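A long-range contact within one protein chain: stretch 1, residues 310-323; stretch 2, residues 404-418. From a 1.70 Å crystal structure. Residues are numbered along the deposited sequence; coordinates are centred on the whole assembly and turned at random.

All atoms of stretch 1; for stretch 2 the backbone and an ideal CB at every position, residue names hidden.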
# COMPACT_ATOMS: atom_id res chain seq x y z
N PRO A 310 -29.44 4.78 -15.37
CA PRO A 310 -29.32 3.33 -15.15
C PRO A 310 -30.65 2.60 -15.33
O PRO A 310 -31.72 3.14 -15.06
CB PRO A 310 -28.84 3.24 -13.70
CG PRO A 310 -29.45 4.46 -13.07
CD PRO A 310 -29.29 5.53 -14.11
N SER A 311 -30.55 1.33 -15.74
CA SER A 311 -31.72 0.46 -15.72
C SER A 311 -32.10 0.07 -14.29
O SER A 311 -31.31 0.23 -13.35
CB SER A 311 -31.45 -0.81 -16.51
OG SER A 311 -30.59 -1.63 -15.73
N ASP A 312 -33.31 -0.48 -14.13
CA ASP A 312 -33.75 -0.90 -12.80
C ASP A 312 -32.85 -2.00 -12.24
O ASP A 312 -32.60 -2.05 -11.03
CB ASP A 312 -35.20 -1.38 -12.82
CG ASP A 312 -36.19 -0.27 -13.07
OD1 ASP A 312 -35.86 0.91 -12.78
OD2 ASP A 312 -37.31 -0.57 -13.52
N GLU A 313 -32.37 -2.91 -13.09
CA GLU A 313 -31.48 -3.93 -12.56
C GLU A 313 -30.16 -3.33 -12.09
O GLU A 313 -29.59 -3.78 -11.09
CB GLU A 313 -31.24 -5.03 -13.60
CG GLU A 313 -32.49 -5.88 -13.85
CD GLU A 313 -32.34 -6.84 -15.00
OE1 GLU A 313 -31.22 -6.96 -15.54
OE2 GLU A 313 -33.37 -7.47 -15.37
N MET A 314 -29.67 -2.29 -12.78
CA MET A 314 -28.45 -1.64 -12.33
C MET A 314 -28.64 -0.97 -10.98
O MET A 314 -27.78 -1.10 -10.10
CB MET A 314 -27.98 -0.62 -13.37
CG MET A 314 -27.54 -1.23 -14.65
SD MET A 314 -27.22 0.04 -15.88
CE MET A 314 -27.17 -0.97 -17.35
N THR A 315 -29.76 -0.27 -10.78
CA THR A 315 -29.95 0.42 -9.50
C THR A 315 -30.18 -0.58 -8.38
O THR A 315 -29.69 -0.39 -7.27
CB THR A 315 -31.10 1.42 -9.57
OG1 THR A 315 -32.37 0.75 -9.68
CG2 THR A 315 -30.89 2.38 -10.71
N ASP A 316 -30.91 -1.65 -8.66
CA ASP A 316 -31.14 -2.66 -7.63
C ASP A 316 -29.82 -3.31 -7.21
O ASP A 316 -29.57 -3.53 -6.02
CB ASP A 316 -32.13 -3.71 -8.15
CG ASP A 316 -33.55 -3.19 -8.27
OD1 ASP A 316 -33.83 -2.07 -7.79
OD2 ASP A 316 -34.41 -3.91 -8.84
N ASN A 317 -28.96 -3.61 -8.18
CA ASN A 317 -27.70 -4.26 -7.84
C ASN A 317 -26.72 -3.28 -7.22
O ASN A 317 -25.91 -3.68 -6.39
CB ASN A 317 -27.11 -4.94 -9.07
CG ASN A 317 -27.92 -6.17 -9.46
OD1 ASN A 317 -28.60 -6.76 -8.61
ND2 ASN A 317 -27.89 -6.52 -10.74
N TYR A 318 -26.79 -1.99 -7.59
CA TYR A 318 -25.97 -1.03 -6.87
C TYR A 318 -26.43 -0.88 -5.43
O TYR A 318 -25.62 -0.76 -4.51
CB TYR A 318 -25.96 0.33 -7.56
CG TYR A 318 -25.08 1.30 -6.79
CD1 TYR A 318 -23.71 1.29 -6.96
CD2 TYR A 318 -25.62 2.15 -5.84
CE1 TYR A 318 -22.88 2.15 -6.23
CE2 TYR A 318 -24.80 3.02 -5.11
CZ TYR A 318 -23.44 3.01 -5.31
OH TYR A 318 -22.61 3.84 -4.59
N ASP A 319 -27.75 -0.88 -5.21
CA ASP A 319 -28.25 -0.84 -3.84
C ASP A 319 -27.73 -2.02 -3.04
O ASP A 319 -27.34 -1.87 -1.88
CB ASP A 319 -29.78 -0.84 -3.83
CG ASP A 319 -30.37 0.47 -4.32
OD1 ASP A 319 -29.64 1.49 -4.34
OD2 ASP A 319 -31.58 0.46 -4.67
N PHE A 320 -27.76 -3.21 -3.64
CA PHE A 320 -27.22 -4.40 -2.99
C PHE A 320 -25.74 -4.26 -2.70
O PHE A 320 -25.27 -4.63 -1.61
CB PHE A 320 -27.47 -5.64 -3.84
CG PHE A 320 -26.67 -6.82 -3.39
CD1 PHE A 320 -27.07 -7.53 -2.28
CD2 PHE A 320 -25.47 -7.15 -4.01
CE1 PHE A 320 -26.32 -8.60 -1.82
CE2 PHE A 320 -24.71 -8.21 -3.56
CZ PHE A 320 -25.13 -8.92 -2.47
N LEU A 321 -24.96 -3.75 -3.67
CA LEU A 321 -23.53 -3.59 -3.47
C LEU A 321 -23.24 -2.75 -2.22
O LEU A 321 -22.33 -3.07 -1.45
CB LEU A 321 -22.90 -2.95 -4.71
CG LEU A 321 -21.42 -2.62 -4.70
CD1 LEU A 321 -20.61 -3.90 -4.59
CD2 LEU A 321 -21.07 -1.87 -5.98
N LEU A 322 -24.03 -1.69 -2.00
CA LEU A 322 -23.87 -0.89 -0.78
C LEU A 322 -24.12 -1.72 0.47
O LEU A 322 -23.37 -1.61 1.45
CB LEU A 322 -24.83 0.29 -0.79
CG LEU A 322 -24.48 1.49 -1.65
CD1 LEU A 322 -25.62 2.52 -1.56
CD2 LEU A 322 -23.14 2.10 -1.21
N LEU A 323 -25.19 -2.52 0.46
CA LEU A 323 -25.53 -3.36 1.60
C LEU A 323 -24.45 -4.40 1.86
O LEU A 323 -24.14 -4.71 3.01
CB LEU A 323 -26.88 -4.05 1.36
CG LEU A 323 -28.08 -3.10 1.26
CD1 LEU A 323 -29.36 -3.84 0.97
CD2 LEU A 323 -28.19 -2.30 2.55
N UNK A 404 -21.79 -8.47 -16.15
CA UNK A 404 -23.23 -8.39 -16.00
C UNK A 404 -23.84 -7.82 -17.27
O UNK A 404 -23.19 -7.06 -18.00
CB UNK A 404 -23.61 -7.54 -14.79
N UNK A 405 -25.10 -8.17 -17.52
CA UNK A 405 -25.87 -7.58 -18.60
C UNK A 405 -27.28 -7.31 -18.12
O UNK A 405 -27.86 -8.12 -17.40
CB UNK A 405 -25.88 -8.49 -19.83
N UNK A 406 -27.83 -6.17 -18.51
CA UNK A 406 -29.25 -5.95 -18.27
C UNK A 406 -30.07 -7.02 -18.99
O UNK A 406 -29.82 -7.33 -20.15
CB UNK A 406 -29.67 -4.55 -18.73
N UNK A 407 -31.03 -7.62 -18.28
CA UNK A 407 -31.74 -8.76 -18.85
C UNK A 407 -32.62 -8.39 -20.04
O UNK A 407 -32.96 -9.28 -20.85
CB UNK A 407 -32.60 -9.42 -17.77
N UNK A 408 -33.02 -7.13 -20.17
CA UNK A 408 -33.91 -6.73 -21.26
C UNK A 408 -33.20 -6.01 -22.39
O UNK A 408 -33.48 -6.28 -23.57
CB UNK A 408 -35.02 -5.83 -20.72
N UNK A 409 -32.27 -5.10 -22.08
CA UNK A 409 -31.54 -4.39 -23.12
C UNK A 409 -30.25 -5.09 -23.53
O UNK A 409 -29.68 -4.73 -24.56
CB UNK A 409 -31.22 -2.97 -22.65
N UNK A 410 -29.78 -6.05 -22.74
CA UNK A 410 -28.49 -6.67 -23.00
C UNK A 410 -27.29 -5.80 -22.73
O UNK A 410 -26.16 -6.25 -22.99
CB UNK A 410 -28.44 -7.13 -24.46
N UNK A 411 -27.48 -4.59 -22.21
CA UNK A 411 -26.37 -3.67 -21.99
C UNK A 411 -25.38 -4.22 -20.96
O UNK A 411 -25.77 -4.64 -19.87
CB UNK A 411 -26.90 -2.31 -21.53
N UNK A 412 -24.11 -4.22 -21.33
CA UNK A 412 -23.05 -4.68 -20.44
C UNK A 412 -22.81 -3.67 -19.33
O UNK A 412 -22.78 -2.45 -19.57
CB UNK A 412 -21.76 -4.93 -21.22
N UNK A 413 -22.60 -4.16 -18.11
CA UNK A 413 -22.21 -3.27 -17.03
C UNK A 413 -21.39 -4.03 -15.99
O UNK A 413 -21.14 -5.23 -16.11
CB UNK A 413 -23.44 -2.64 -16.38
N UNK A 414 -20.91 -3.28 -15.01
CA UNK A 414 -20.09 -3.82 -13.94
C UNK A 414 -20.29 -2.87 -12.77
O UNK A 414 -20.78 -1.75 -12.93
CB UNK A 414 -18.62 -3.95 -14.34
N UNK A 415 -19.92 -3.34 -11.59
CA UNK A 415 -20.11 -2.56 -10.37
C UNK A 415 -18.85 -2.66 -9.54
O UNK A 415 -18.27 -3.74 -9.40
CB UNK A 415 -21.33 -3.04 -9.58
N UNK A 416 -18.46 -1.55 -8.92
CA UNK A 416 -17.29 -1.62 -8.07
C UNK A 416 -17.36 -0.54 -7.01
O UNK A 416 -17.66 0.62 -7.31
CB UNK A 416 -16.01 -1.49 -8.89
N UNK A 417 -17.04 -0.90 -5.77
CA UNK A 417 -17.04 0.04 -4.67
C UNK A 417 -15.85 -0.27 -3.79
O UNK A 417 -15.63 -1.44 -3.46
CB UNK A 417 -18.35 -0.02 -3.88
N UNK A 418 -15.09 0.75 -3.39
CA UNK A 418 -13.98 0.53 -2.47
C UNK A 418 -13.87 1.69 -1.49
O UNK A 418 -14.12 2.84 -1.84
CB UNK A 418 -12.67 0.35 -3.24

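Position 404 lies on an extended backbone with CA-to-CB directed toward the helix, but nothing of stretch 1 comes within 5.5 Å of the ideal CB, so many side chains would fit; it is Leu-404. At 405 CA-to-CB points away, which suits a polar or charged residue, and Lys-405 is found.

Position 406 sits beside the start of the helix. Its ideal CB is 4.3 Å from both Ser-311 OG and Glu-313 OE1. The serine hydroxyl and the free Glu-313 N favour a short acceptor, although the nearby carboxylate argues against a negative charge; Asp, Asn or Ser could serve. The residue is Asp-406. Ser-311 OG donates to its OD1 at 2.7 Å while accepting from Met-314 N as the helix cap, and a water links Glu-313 N to the same OD1. The like charges, Glu-313 OE1 and Asp-406 OD1, remain 3.6 Å apart. OD2 turns to its own loop, accepting from the backbone N atoms of 408 and 409.

At 407 the ideal CB is only 3.2 Å from Glu-313 OE2, so a small donor such as Ser fits well, with Gly or Ala also possible. Ser-407 grips the carboxylate twice: its N donates to Glu-313 OE1 at 2.8 Å, and its OG to Glu-313 OE2 at a very short 2.5 Å.

Positions 408 and 409 have no stretch 1 atom near their ideal CB atoms, leaving room for polar residues. Lys-408 brings NZ to 4.3 Å from Glu-313 OE2, beyond a salt bridge; Thr-409 faces no partner there. At 410 a phi of 72° favours glycine, and Gly-410 occupies it. Position 411 points toward Met-314 CE, 4.4 Å from the ideal CB, inviting a small apolar group: Ala-411. Position 412 points away and holds Ser-412.

Position 413 points toward the helix, its ideal CB 4.2 Å from Met-314 CE, with the Asn-317 amide farther along. A large side chain, apolar but with a polar tip, would suit both. Tyr-413 lays one ring face under Met-314 CG, 3.7 Å from the ring centroid, and its OH accepts from Asn-317 ND2 at 2.9 Å.

Position 414 is out of reach and is Ala-414. At 415, Leu-321 CD2 lies 3.8 Å from the ideal CB, suiting Leu, Ile or Met; Leu-415 extends CD1 to 3.6 Å from Asn-317 CB. Position 416 points away: Gln-416. At 417 the ideal CB is 3.9 Å from Leu-321 CD2, again calling for an aliphatic residue, and Leu-417 CD2 also meets Leu-322 CD2 at 3.8 Å. Position 418, out of reach, is Ala-418.

Stretch 2 (404-418) LKDSKTGASYALQLA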
# COMPACT_ATOMS: atom_id res chain seq x y z
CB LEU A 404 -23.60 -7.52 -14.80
CG LEU A 404 -22.91 -7.96 -13.51
CD1 LEU A 404 -23.29 -7.03 -12.37
CD2 LEU A 404 -23.32 -9.41 -13.23
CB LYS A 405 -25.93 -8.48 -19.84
CG LYS A 405 -24.59 -8.73 -20.52
CD LYS A 405 -24.78 -9.34 -21.91
CE LYS A 405 -23.51 -10.03 -22.40
NZ LYS A 405 -22.33 -9.11 -22.37
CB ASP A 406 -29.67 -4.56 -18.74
CG ASP A 406 -31.10 -4.26 -18.38
OD1 ASP A 406 -31.32 -3.76 -17.26
OD2 ASP A 406 -32.00 -4.57 -19.18
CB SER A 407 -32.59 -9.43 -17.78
OG SER A 407 -33.74 -8.66 -17.51
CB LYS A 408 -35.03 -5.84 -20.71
CG LYS A 408 -35.90 -6.54 -19.68
CD LYS A 408 -36.42 -7.90 -20.20
CE LYS A 408 -37.32 -8.56 -19.17
NZ LYS A 408 -36.62 -8.71 -17.87
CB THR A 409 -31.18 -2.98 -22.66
OG1 THR A 409 -30.19 -3.08 -21.63
CG2 THR A 409 -32.40 -2.24 -22.11
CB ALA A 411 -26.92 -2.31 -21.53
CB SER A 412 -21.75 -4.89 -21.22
OG SER A 412 -21.89 -5.93 -22.17
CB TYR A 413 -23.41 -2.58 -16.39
CG TYR A 413 -24.38 -3.44 -15.60
CD1 TYR A 413 -25.40 -4.15 -16.25
CD2 TYR A 413 -24.34 -3.46 -14.21
CE1 TYR A 413 -26.33 -4.90 -15.50
CE2 TYR A 413 -25.25 -4.20 -13.46
CZ TYR A 413 -26.23 -4.91 -14.11
OH TYR A 413 -27.13 -5.63 -13.36
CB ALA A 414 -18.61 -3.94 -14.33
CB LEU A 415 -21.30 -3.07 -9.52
CG LEU A 415 -22.65 -3.06 -10.25
CD1 LEU A 415 -23.70 -3.80 -9.43
CD2 LEU A 415 -23.10 -1.63 -10.53
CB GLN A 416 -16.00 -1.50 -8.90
CG GLN A 416 -14.75 -1.64 -8.07
CD GLN A 416 -13.54 -1.82 -8.94
OE1 GLN A 416 -13.22 -0.94 -9.78
NE2 GLN A 416 -12.87 -2.95 -8.78
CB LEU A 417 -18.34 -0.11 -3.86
CG LEU A 417 -18.63 0.90 -2.76
CD1 LEU A 417 -18.87 2.28 -3.38
CD2 LEU A 417 -19.82 0.44 -1.93
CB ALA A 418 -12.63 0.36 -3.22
O HOH W 1 -33.60 -3.46 -15.68
O HOH W 2 -28.70 -7.38 -14.66
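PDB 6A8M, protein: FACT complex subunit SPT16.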